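Local coordinates for protein Cel44C (PDB 2YIH) that hydrolyses the beta-1,4-linked glucan backbone of xyloglucan, and probably of cellulose, through the family 44 glycoside hydrolase module held in this piece of a longer protein, at residues Y53-N58 / L148-N153; A90-F95 / H164-K169; V116-N121 / R134-V139; A144-Q149 / V159-H164. The protein carries 8 engineered substitutions. All coordinates share one frame; numbering follows the deposited sequence.

Contact 1: Y53-N58 / L148-N153; sequences YNWENN and LQPDLN. With CA (calcium ion), chain C; SO4 (sulfate ion), chain F.
Both carboxylate oxygens of Glu-56 and the backbone carbonyl of Asp-151 close on one calcium ion. Asp-151 O lies 2.3 Å from the calcium, while Glu-56 OE1 and OE2 chelate it as a bidentate pair at 2.4 and 2.5 Å. Two waters share the shell, and Asp-154 OD1 and Tyr-156 O bring the ligands to seven, a calcium site that pins the loop after helix 48-51 to the loop before strand 156-158. A glutamate suits the place because its chain runs extended beyond CG (chi2 -179°) and spans the distance from one loop to the other. Asp-151 gives the metal its backbone oxygen; its side chain serves the loop instead, OD1 accepting from Asn-153 N in an Asx turn at 2.9 Å. On the other segment Asn-54 OD1 makes the same kind of turn with Glu-56 N.

Beside the metal the contact is apolar. Pro-150 meets Trp-55 tip to tip, its CG sitting 4.0 Å from the centroid of the indole six-membered ring and over the face, a CH-pi contact for which a rigid, saturated ring is well shaped. Pro-150 CG also touches Glu-56 CG at 3.6 Å, and Leu-152 CD2 lies 3.7 Å from Glu-56 CB.

Beyond the pair, Trp-55 packs on Phe-162 and Phe-165 of helix 159-170 and on Val-157 of strand 156-158, while Asn-54 ND2 bonds to Ala-117 O of strand 115-117.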
# COMPACT_ATOMS: atom_id res chain seq x y z
N TYR A 53 -1.45 -17.68 -9.14
CA TYR A 53 -0.33 -18.38 -8.53
C TYR A 53 -0.78 -19.70 -7.86
O TYR A 53 -1.73 -19.72 -7.08
CB TYR A 53 0.38 -17.47 -7.50
CG TYR A 53 1.37 -18.21 -6.58
CD1 TYR A 53 2.65 -18.62 -7.05
CD2 TYR A 53 0.99 -18.60 -5.28
CE1 TYR A 53 3.53 -19.28 -6.23
CE2 TYR A 53 1.87 -19.27 -4.46
CZ TYR A 53 3.13 -19.63 -4.93
OH TYR A 53 3.97 -20.32 -4.06
N ASN A 54 -0.10 -20.78 -8.23
CA ASN A 54 -0.38 -22.13 -7.77
C ASN A 54 0.69 -22.48 -6.74
O ASN A 54 1.85 -22.63 -7.08
CB ASN A 54 -0.26 -23.07 -8.98
CG ASN A 54 -0.47 -24.53 -8.62
OD1 ASN A 54 -0.40 -24.91 -7.45
ND2 ASN A 54 -0.75 -25.37 -9.64
N TRP A 55 0.32 -22.56 -5.47
CA TRP A 55 1.34 -22.81 -4.43
C TRP A 55 2.05 -24.16 -4.57
O TRP A 55 3.18 -24.34 -4.07
CB TRP A 55 0.73 -22.66 -3.04
CG TRP A 55 -0.06 -23.87 -2.55
CD1 TRP A 55 -1.39 -24.13 -2.80
CD2 TRP A 55 0.37 -24.87 -1.60
NE1 TRP A 55 -1.78 -25.27 -2.12
CE2 TRP A 55 -0.72 -25.75 -1.39
CE3 TRP A 55 1.59 -25.12 -0.92
CZ2 TRP A 55 -0.64 -26.85 -0.54
CZ3 TRP A 55 1.67 -26.24 -0.07
CH2 TRP A 55 0.56 -27.08 0.12
N GLU A 56 1.35 -25.14 -5.15
CA GLU A 56 1.91 -26.49 -5.22
C GLU A 56 3.15 -26.55 -6.09
O GLU A 56 4.09 -27.30 -5.76
CB GLU A 56 0.87 -27.52 -5.71
CG GLU A 56 -0.43 -27.52 -4.88
CD GLU A 56 -1.40 -28.57 -5.39
OE1 GLU A 56 -1.27 -29.01 -6.57
OE2 GLU A 56 -2.27 -28.98 -4.61
N ASN A 57 3.14 -25.81 -7.20
CA ASN A 57 4.28 -25.86 -8.13
C ASN A 57 4.95 -24.51 -8.36
O ASN A 57 5.89 -24.42 -9.13
CB ASN A 57 3.87 -26.50 -9.47
CG ASN A 57 2.79 -25.71 -10.22
OD1 ASN A 57 2.44 -24.61 -9.86
ND2 ASN A 57 2.29 -26.29 -11.31
N ASN A 58 4.41 -23.45 -7.73
CA ASN A 58 4.92 -22.06 -7.86
C ASN A 58 4.73 -21.40 -9.21
O ASN A 58 5.26 -20.32 -9.44
CB ASN A 58 6.38 -21.92 -7.40
CG ASN A 58 6.57 -22.35 -5.96
OD1 ASN A 58 6.08 -21.68 -5.03
ND2 ASN A 58 7.26 -23.47 -5.76
N LEU A 148 1.17 -31.87 3.82
CA LEU A 148 2.25 -30.89 3.66
C LEU A 148 2.94 -31.00 2.32
O LEU A 148 3.52 -30.02 1.84
CB LEU A 148 3.29 -31.03 4.80
CG LEU A 148 2.75 -30.72 6.20
CD1 LEU A 148 3.87 -30.90 7.23
CD2 LEU A 148 2.17 -29.30 6.31
N GLN A 149 2.86 -32.18 1.70
CA GLN A 149 3.34 -32.41 0.33
C GLN A 149 2.07 -32.60 -0.51
O GLN A 149 1.49 -33.70 -0.51
CB GLN A 149 4.24 -33.68 0.24
CG GLN A 149 5.53 -33.63 1.09
CD GLN A 149 5.99 -35.02 1.56
OE1 GLN A 149 5.86 -35.37 2.74
NE2 GLN A 149 6.53 -35.82 0.63
N PRO A 150 1.56 -31.52 -1.12
CA PRO A 150 0.24 -31.63 -1.77
C PRO A 150 0.25 -32.54 -2.99
O PRO A 150 1.32 -32.83 -3.55
CB PRO A 150 -0.08 -30.19 -2.18
CG PRO A 150 1.31 -29.56 -2.41
CD PRO A 150 2.14 -30.16 -1.28
N ASP A 151 -0.94 -32.97 -3.39
CA ASP A 151 -1.06 -33.87 -4.54
C ASP A 151 -0.81 -33.06 -5.81
O ASP A 151 -1.61 -32.20 -6.17
CB ASP A 151 -2.48 -34.46 -4.55
CG ASP A 151 -2.63 -35.60 -5.53
OD1 ASP A 151 -1.91 -35.64 -6.55
OD2 ASP A 151 -3.51 -36.45 -5.27
N LEU A 152 0.27 -33.39 -6.51
CA LEU A 152 0.62 -32.68 -7.75
C LEU A 152 -0.10 -33.23 -9.00
O LEU A 152 -0.01 -32.64 -10.09
CB LEU A 152 2.14 -32.73 -7.97
CG LEU A 152 3.00 -32.18 -6.83
CD1 LEU A 152 4.48 -32.35 -7.18
CD2 LEU A 152 2.66 -30.69 -6.56
N ASN A 153 -0.79 -34.35 -8.84
CA ASN A 153 -1.32 -35.10 -9.98
C ASN A 153 -2.81 -34.92 -10.20
O ASN A 153 -3.38 -35.43 -11.19
CB ASN A 153 -0.98 -36.58 -9.86
CG ASN A 153 0.49 -36.83 -9.97
OD1 ASN A 153 1.04 -37.60 -9.19
ND2 ASN A 153 1.15 -36.11 -10.85
CA CA C . -3.16 -30.48 -6.40
S SO4 F . 2.28 -35.13 4.38
O1 SO4 F . 1.65 -34.25 5.37
O2 SO4 F . 2.15 -36.52 4.77
O3 SO4 F . 1.66 -34.96 3.06
O4 SO4 F . 3.69 -34.81 4.23
O HOH W 1 -4.38 -31.38 -4.46
O HOH W 2 -2.59 -30.38 -8.72

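Contact 2: A90-F95 / H164-K169; sequences AVVTSF and HFLVNK. Engineered in segment 90-95: Val-92 (natural residue Thr). With EDO (1,2-ethanediol), chain N.
Thr-93 sets its methyl CG2 anti to the carbonyl carbon, with OG1 between the backbone N and that carbon (chi1 64°), while Phe-165 carries its ring anti to the backbone N (chi1 171°); together these torsions bring the methyl to the rim of the phenyl group. The two residues belong to neighbouring outer helices of a (beta/alpha)8, or TIM, barrel: helix 90-102 precedes barrel strand 105-110, and helix 159-170 follows it. The short segments run in the same general direction, 36° apart, and their axes come no nearer than 11.5 Å, so side-chain ends rather than backbones fill the interval.

Thr-93 CG2 approaches Phe-165 CE2 at the edge of the ring, near its plane, at 3.7 Å. The same methyl lies 4.1 Å from Leu-166 CD2 and 4.0 Å from Lys-169 CD. A long lysine suits this rim because its aliphatic chain crosses the threonine at about a right angle and offers CD to the methyl. On the inner side the engineered Val-92 crosses Leu-166 at about a right angle and also packs on Leu-45 and Val-108 of the barrel strands. Phe-165 in turn meets Trp-55 ring to ring. The threonine hydroxyl points elsewhere: besides a weak bond to Gly-89 O, Thr-93 OG1 hydrogen-bonds at 2.6 Å to O1 of a 1,2-ethanediol, probably from the crystallisation liquor.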
# COMPACT_ATOMS: atom_id res chain seq x y z
N ALA A 90 7.27 -22.54 -2.11
CA ALA A 90 8.60 -21.89 -1.95
C ALA A 90 8.61 -20.39 -2.27
O ALA A 90 9.34 -19.62 -1.65
CB ALA A 90 9.67 -22.64 -2.77
N VAL A 91 7.81 -19.94 -3.24
CA VAL A 91 7.77 -18.48 -3.48
C VAL A 91 7.29 -17.75 -2.21
O VAL A 91 7.86 -16.70 -1.81
CB VAL A 91 6.83 -18.12 -4.68
CG1 VAL A 91 6.46 -16.62 -4.69
CG2 VAL A 91 7.50 -18.49 -6.03
N VAL A 92 6.27 -18.31 -1.58
CA VAL A 92 5.67 -17.65 -0.42
C VAL A 92 6.55 -17.81 0.83
O VAL A 92 6.72 -16.86 1.61
CB VAL A 92 4.27 -18.13 -0.16
CG1 VAL A 92 3.70 -17.45 1.13
CG2 VAL A 92 3.40 -17.79 -1.37
N THR A 93 7.08 -19.00 1.05
CA THR A 93 7.95 -19.20 2.20
C THR A 93 9.27 -18.43 2.07
O THR A 93 9.76 -17.87 3.07
CB THR A 93 8.23 -20.71 2.51
OG1 THR A 93 8.96 -21.32 1.41
CG2 THR A 93 6.91 -21.44 2.77
N SER A 94 9.84 -18.37 0.87
CA SER A 94 11.04 -17.55 0.71
C SER A 94 10.72 -16.05 0.99
O SER A 94 11.50 -15.35 1.66
CB SER A 94 11.65 -17.77 -0.69
OG SER A 94 12.84 -16.98 -0.84
N PHE A 95 9.56 -15.61 0.53
CA PHE A 95 9.09 -14.23 0.77
C PHE A 95 8.96 -14.01 2.28
O PHE A 95 9.45 -13.01 2.82
CB PHE A 95 7.73 -14.03 0.06
CG PHE A 95 7.02 -12.73 0.44
CD1 PHE A 95 7.45 -11.51 -0.07
CD2 PHE A 95 5.97 -12.75 1.36
CE1 PHE A 95 6.76 -10.31 0.27
CE2 PHE A 95 5.34 -11.57 1.78
CZ PHE A 95 5.74 -10.35 1.22
N HIS A 164 -2.86 -24.02 6.05
CA HIS A 164 -2.37 -24.98 7.04
C HIS A 164 -0.86 -25.22 6.94
O HIS A 164 -0.18 -25.38 7.98
CB HIS A 164 -3.16 -26.31 6.90
CG HIS A 164 -2.57 -27.44 7.68
ND1 HIS A 164 -2.95 -27.73 8.97
CD2 HIS A 164 -1.65 -28.38 7.34
CE1 HIS A 164 -2.27 -28.78 9.40
NE2 HIS A 164 -1.46 -29.19 8.43
N PHE A 165 -0.35 -25.34 5.71
CA PHE A 165 1.08 -25.48 5.43
C PHE A 165 1.90 -24.33 6.04
O PHE A 165 2.93 -24.58 6.67
CB PHE A 165 1.30 -25.61 3.91
CG PHE A 165 2.74 -25.56 3.47
CD1 PHE A 165 3.50 -26.73 3.38
CD2 PHE A 165 3.32 -24.34 3.09
CE1 PHE A 165 4.84 -26.67 2.96
CE2 PHE A 165 4.63 -24.30 2.61
CZ PHE A 165 5.40 -25.46 2.58
N LEU A 166 1.44 -23.10 5.85
CA LEU A 166 2.11 -21.92 6.41
C LEU A 166 2.08 -21.95 7.94
O LEU A 166 3.11 -21.72 8.60
CB LEU A 166 1.44 -20.64 5.89
CG LEU A 166 1.65 -20.43 4.39
CD1 LEU A 166 0.88 -19.13 4.01
CD2 LEU A 166 3.15 -20.29 4.05
N VAL A 167 0.91 -22.27 8.50
CA VAL A 167 0.77 -22.28 9.96
C VAL A 167 1.64 -23.40 10.55
O VAL A 167 2.21 -23.26 11.65
CB VAL A 167 -0.71 -22.41 10.37
CG1 VAL A 167 -0.88 -22.75 11.88
CG2 VAL A 167 -1.48 -21.11 10.00
N ASN A 168 1.72 -24.53 9.85
CA ASN A 168 2.56 -25.63 10.31
C ASN A 168 4.04 -25.19 10.39
O ASN A 168 4.78 -25.57 11.31
CB ASN A 168 2.41 -26.84 9.37
CG ASN A 168 3.39 -27.96 9.69
OD1 ASN A 168 4.42 -28.09 9.04
ND2 ASN A 168 3.08 -28.72 10.71
N LYS A 169 4.47 -24.38 9.43
CA LYS A 169 5.86 -23.93 9.38
C LYS A 169 6.16 -22.78 10.36
O LYS A 169 7.26 -22.72 10.97
CB LYS A 169 6.23 -23.53 7.95
CG LYS A 169 7.70 -23.20 7.75
CD LYS A 169 8.03 -23.07 6.27
CE LYS A 169 9.38 -22.41 6.04
NZ LYS A 169 10.54 -23.30 6.35
C1 EDO N . 11.94 -21.74 1.07
O1 EDO N . 11.45 -21.10 2.26
C2 EDO N . 13.16 -21.03 0.47
O2 EDO N . 13.16 -21.34 -0.93

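Contact 3: V116-N121 / R134-V139; sequences VAADGN and RWNQVV. Engineered in segment 116-121: Ala-118 (natural residue Lys).
Asp-119 and Arg-134 lay carboxylate and guanidinium nearly in one plane, 20° apart, and meet side-on. Arg-134 NE reaches the syn lone pair of Asp-119 OD2 at 2.9 Å, and Arg-134 NH2 reaches Asp-119 OD1 at 2.9 Å. The arginine gets there by folding at chi2 and chi3 (-58° and -55°), and carbonyls of Gly-122 and Ser-123 take further N-H groups of the same guanidinium. Asp-119 OD1 also accepts from Asn-121 N, above the carboxylate plane, in an Asx turn. An alanine in place of Asp-119 would probably cost the arginine its close, two-pronged carboxylate partner and leave the Asn-121 amide without the acceptor that holds the turn.

Along the strands, Val-116 and Asn-136 form a hydrogen-bonded pair, with Val-116 N to Asn-136 O and Asn-136 N to Val-116 O both 2.9 Å. The branched side chains of Val-116 and Val-138 cross at about a right angle, CG1 of the first 3.6 Å from CG2 of the second. Trp-135 turns the edge of its indole to Val-116 O, and the engineered Ala-118 donates its backbone N to Arg-134 O at 2.9 Å, from above the carbonyl plane. This is antiparallel pairing in a small three-stranded mixed sheet, part of an excursion between TIM-barrel strand 105-110 and helix 159-170.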
# COMPACT_ATOMS: atom_id res chain seq x y z
N VAL A 116 -5.84 -21.61 -11.04
CA VAL A 116 -4.43 -21.25 -10.96
C VAL A 116 -3.64 -22.02 -12.03
O VAL A 116 -4.13 -23.02 -12.57
CB VAL A 116 -3.82 -21.48 -9.55
CG1 VAL A 116 -4.53 -20.54 -8.52
CG2 VAL A 116 -3.96 -22.98 -9.12
N ALA A 117 -2.45 -21.50 -12.36
CA ALA A 117 -1.63 -22.11 -13.43
C ALA A 117 -1.26 -23.57 -13.14
O ALA A 117 -0.63 -23.88 -12.11
CB ALA A 117 -0.37 -21.31 -13.64
N ALA A 118 -1.54 -24.45 -14.11
CA ALA A 118 -1.20 -25.87 -13.92
C ALA A 118 0.23 -26.16 -14.32
O ALA A 118 0.74 -27.26 -14.02
CB ALA A 118 -2.15 -26.76 -14.75
N ASP A 119 0.83 -25.29 -15.13
CA ASP A 119 2.17 -25.59 -15.68
C ASP A 119 2.95 -24.28 -15.87
O ASP A 119 2.42 -23.20 -15.59
CB ASP A 119 2.02 -26.28 -17.04
CG ASP A 119 1.17 -25.49 -17.99
OD1 ASP A 119 1.52 -24.32 -18.26
OD2 ASP A 119 0.15 -26.03 -18.49
N GLY A 120 4.17 -24.40 -16.40
CA GLY A 120 4.95 -23.24 -16.82
C GLY A 120 5.21 -23.20 -18.32
O GLY A 120 6.29 -22.80 -18.75
N ASN A 121 4.22 -23.57 -19.13
CA ASN A 121 4.44 -23.82 -20.56
C ASN A 121 4.06 -22.62 -21.46
O ASN A 121 3.79 -22.78 -22.68
CB ASN A 121 3.67 -25.09 -21.00
CG ASN A 121 4.06 -26.35 -20.20
OD1 ASN A 121 3.31 -27.34 -20.20
ND2 ASN A 121 5.22 -26.34 -19.53
N ARG A 134 -4.45 -26.25 -19.10
CA ARG A 134 -3.52 -25.24 -18.60
C ARG A 134 -3.84 -24.76 -17.17
O ARG A 134 -3.06 -24.01 -16.59
CB ARG A 134 -3.52 -24.02 -19.52
CG ARG A 134 -3.30 -24.37 -21.02
CD ARG A 134 -1.96 -25.14 -21.26
NE ARG A 134 -0.79 -24.42 -20.72
CZ ARG A 134 -0.26 -23.33 -21.25
NH1 ARG A 134 -0.73 -22.82 -22.39
NH2 ARG A 134 0.76 -22.76 -20.63
N TRP A 135 -4.94 -25.26 -16.59
CA TRP A 135 -5.48 -24.68 -15.35
C TRP A 135 -5.89 -25.73 -14.37
O TRP A 135 -6.43 -26.77 -14.76
CB TRP A 135 -6.69 -23.76 -15.62
CG TRP A 135 -6.39 -22.67 -16.61
CD1 TRP A 135 -6.74 -22.62 -17.94
CD2 TRP A 135 -5.63 -21.47 -16.35
NE1 TRP A 135 -6.29 -21.45 -18.51
CE2 TRP A 135 -5.59 -20.74 -17.56
CE3 TRP A 135 -5.01 -20.94 -15.21
CZ2 TRP A 135 -4.97 -19.48 -17.65
CZ3 TRP A 135 -4.36 -19.73 -15.30
CH2 TRP A 135 -4.33 -19.01 -16.51
N ASN A 136 -5.62 -25.46 -13.09
CA ASN A 136 -6.18 -26.27 -12.00
C ASN A 136 -7.23 -25.44 -11.29
O ASN A 136 -7.12 -24.21 -11.23
CB ASN A 136 -5.08 -26.65 -11.00
CG ASN A 136 -4.08 -27.62 -11.58
OD1 ASN A 136 -4.44 -28.45 -12.41
ND2 ASN A 136 -2.82 -27.57 -11.10
N GLN A 137 -8.25 -26.12 -10.76
CA GLN A 137 -9.36 -25.43 -10.08
C GLN A 137 -8.96 -25.12 -8.64
O GLN A 137 -8.38 -25.96 -7.94
CB GLN A 137 -10.60 -26.33 -10.07
CG GLN A 137 -11.16 -26.62 -11.40
CD GLN A 137 -12.46 -27.44 -11.29
OE1 GLN A 137 -13.21 -27.34 -10.29
NE2 GLN A 137 -12.71 -28.27 -12.29
N VAL A 138 -9.34 -23.93 -8.19
CA VAL A 138 -9.19 -23.55 -6.76
C VAL A 138 -10.39 -24.07 -5.93
O VAL A 138 -11.57 -23.93 -6.35
CB VAL A 138 -9.09 -22.02 -6.62
CG1 VAL A 138 -9.09 -21.58 -5.11
CG2 VAL A 138 -7.80 -21.49 -7.29
N VAL A 139 -10.09 -24.72 -4.81
CA VAL A 139 -11.14 -25.12 -3.85
C VAL A 139 -10.72 -24.54 -2.52
O VAL A 139 -9.57 -24.71 -2.10
CB VAL A 139 -11.20 -26.69 -3.77
CG1 VAL A 139 -12.12 -27.17 -2.66
CG2 VAL A 139 -11.65 -27.26 -5.18
O HOH W 3 -0.58 -22.99 -16.96

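Contact 4: A144-Q149 / V159-H164. With SO4 (sulfate ion), chain F.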
# COMPACT_ATOMS: atom_id res chain seq x y z
N ALA A 144 -10.71 -32.81 3.73
CA ALA A 144 -10.00 -34.09 3.72
C ALA A 144 -8.70 -33.83 4.45
O ALA A 144 -8.32 -32.66 4.60
CB ALA A 144 -9.72 -34.55 2.26
N PRO A 145 -7.97 -34.90 4.81
CA PRO A 145 -6.76 -34.67 5.59
C PRO A 145 -5.78 -33.81 4.79
O PRO A 145 -5.57 -34.06 3.62
CB PRO A 145 -6.20 -36.09 5.80
CG PRO A 145 -7.44 -36.94 5.90
CD PRO A 145 -8.38 -36.33 4.85
N PHE A 146 -5.21 -32.80 5.44
CA PHE A 146 -4.23 -31.95 4.78
C PHE A 146 -2.91 -32.69 4.54
O PHE A 146 -2.48 -33.48 5.37
CB PHE A 146 -3.95 -30.70 5.62
CG PHE A 146 -5.11 -29.77 5.75
CD1 PHE A 146 -5.86 -29.37 4.62
CD2 PHE A 146 -5.47 -29.28 7.00
CE1 PHE A 146 -6.91 -28.49 4.77
CE2 PHE A 146 -6.50 -28.38 7.14
CZ PHE A 146 -7.25 -28.02 6.01
N GLN A 147 -2.25 -32.37 3.44
CA GLN A 147 -0.93 -32.89 3.13
C GLN A 147 0.04 -31.72 3.15
O GLN A 147 -0.21 -30.70 2.52
CB GLN A 147 -0.95 -33.56 1.73
CG GLN A 147 -2.00 -34.69 1.59
CD GLN A 147 -2.26 -35.07 0.11
OE1 GLN A 147 -3.15 -34.51 -0.57
NE2 GLN A 147 -1.46 -36.01 -0.41
N LEU A 148 1.17 -31.87 3.82
CA LEU A 148 2.25 -30.89 3.66
C LEU A 148 2.94 -31.00 2.32
O LEU A 148 3.52 -30.02 1.84
CB LEU A 148 3.29 -31.03 4.80
CG LEU A 148 2.75 -30.72 6.20
CD1 LEU A 148 3.87 -30.90 7.23
CD2 LEU A 148 2.17 -29.30 6.31
N GLN A 149 2.86 -32.18 1.70
CA GLN A 149 3.34 -32.41 0.33
C GLN A 149 2.07 -32.60 -0.51
O GLN A 149 1.49 -33.70 -0.51
CB GLN A 149 4.24 -33.68 0.24
CG GLN A 149 5.53 -33.63 1.09
CD GLN A 149 5.99 -35.02 1.56
OE1 GLN A 149 5.86 -35.37 2.74
NE2 GLN A 149 6.53 -35.82 0.63
N VAL A 159 -7.03 -24.05 -0.90
CA VAL A 159 -6.44 -22.86 -0.29
C VAL A 159 -6.23 -23.10 1.20
O VAL A 159 -5.18 -22.70 1.75
CB VAL A 159 -7.29 -21.60 -0.52
CG1 VAL A 159 -6.57 -20.39 0.09
CG2 VAL A 159 -7.48 -21.37 -2.01
N ASP A 160 -7.17 -23.76 1.88
CA ASP A 160 -6.98 -23.96 3.31
C ASP A 160 -5.82 -24.91 3.63
O ASP A 160 -5.17 -24.78 4.67
CB ASP A 160 -8.30 -24.31 4.05
CG ASP A 160 -8.87 -25.67 3.68
OD1 ASP A 160 -8.46 -26.31 2.69
OD2 ASP A 160 -9.80 -26.10 4.40
N GLU A 161 -5.52 -25.82 2.70
CA GLU A 161 -4.34 -26.68 2.79
C GLU A 161 -3.06 -25.83 2.75
O GLU A 161 -2.10 -26.09 3.48
CB GLU A 161 -4.34 -27.71 1.66
CG GLU A 161 -3.20 -28.72 1.79
CD GLU A 161 -3.40 -29.92 0.90
OE1 GLU A 161 -3.48 -29.74 -0.32
OE2 GLU A 161 -3.56 -31.03 1.43
N PHE A 162 -3.06 -24.82 1.91
CA PHE A 162 -1.92 -23.94 1.84
C PHE A 162 -1.78 -23.15 3.15
O PHE A 162 -0.67 -22.94 3.66
CB PHE A 162 -2.10 -23.00 0.65
CG PHE A 162 -1.03 -21.95 0.55
CD1 PHE A 162 0.32 -22.33 0.54
CD2 PHE A 162 -1.36 -20.61 0.53
CE1 PHE A 162 1.32 -21.36 0.43
CE2 PHE A 162 -0.36 -19.63 0.43
CZ PHE A 162 0.96 -20.03 0.36
N VAL A 163 -2.89 -22.60 3.64
CA VAL A 163 -2.82 -21.87 4.90
C VAL A 163 -2.36 -22.79 6.04
O VAL A 163 -1.52 -22.42 6.87
CB VAL A 163 -4.14 -21.14 5.25
CG1 VAL A 163 -3.99 -20.37 6.61
CG2 VAL A 163 -4.51 -20.16 4.14
N HIS A 164 -2.86 -24.02 6.05
CA HIS A 164 -2.37 -24.98 7.04
C HIS A 164 -0.86 -25.22 6.94
O HIS A 164 -0.18 -25.38 7.98
CB HIS A 164 -3.16 -26.31 6.90
CG HIS A 164 -2.57 -27.44 7.68
ND1 HIS A 164 -2.95 -27.73 8.97
CD2 HIS A 164 -1.65 -28.38 7.34
CE1 HIS A 164 -2.27 -28.78 9.40
NE2 HIS A 164 -1.46 -29.19 8.43
S SO4 F . 2.28 -35.13 4.38
O1 SO4 F . 1.65 -34.25 5.37
O2 SO4 F . 2.15 -36.52 4.77
O3 SO4 F . 1.66 -34.96 3.06
O4 SO4 F . 3.69 -34.81 4.23
O HOH W 4 -3.40 -31.89 -1.94
O HOH W 5 -0.85 -28.47 4.29
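Phe-146 and His-164 lie in an offset stack, centroids 4.7 Å apart and planes inclined by 30°. Each ring takes the other's CB over a face: His-164 CB sits 4.1 Å from the phenyl centroid, and Phe-146 CB 4.0 Å from the imidazole centroid. Asp-160 sets its carboxylate at a right angle to the phenyl ring, with OD2 at the edge in the ring plane, 3.6 Å from Phe-146 CZ, where the partly positive ring hydrogens would probably be drawn to the negative charge. Glu-161 slides past the phenyl ring in the opposite sense, its CB against Phe-146 CD1. An alanine in place of Phe-146 would probably open a gap beside Glu-161 and leave the imidazole of His-164 without its stacking partner.

Next to the aromatic pair, Gln-147 N donates to Glu-161 OE2 at 2.7 Å, on the anti side of the carboxylate. The segment 144-149 thus clasps the first turns of helix 159-170, a TIM-barrel helix, from the loop that leads toward strand 156-158. A glutamate is long enough to reach this backbone amide, its CG anti to the backbone N (chi1 -174°) and the chain extended beyond it. Two waters add bridges: one joins Gln-147 OE1 to Glu-161 OE1, the other Gln-147 O to Glu-161 O.

Farther out, Lys-142 NZ forms a salt bridge with Glu-161 OE2 and bonds to Gln-147 OE1, while Lys-142 N donates to Asp-160 OD1. Leu-148 N donates at 2.9 Å to O1 of a sulfate that probably comes from the crystallisation liquor.

From the N terminus, segment 53-58 opens contact 1, segment 90-95 opens contact 2, and the antiparallel pairing of contact 3 lies within both loops. Contact 1 closes at 148-153 before contact 2 closes at 164-169, so these two cross. Contact 4 opens at 144-149, overlapping the closing segment of contact 1 at Leu-148 and Gln-149, follows contact 3 in series and falls wholly within the span of contact 2, with which it shares His-164 and helix 159-170. Val-139 O and Val-159 N probably hydrogen-bond between contacts 3 and 4. Together they tie the calcium-bearing loops and the small sheet to two neighbouring helices of the barrel.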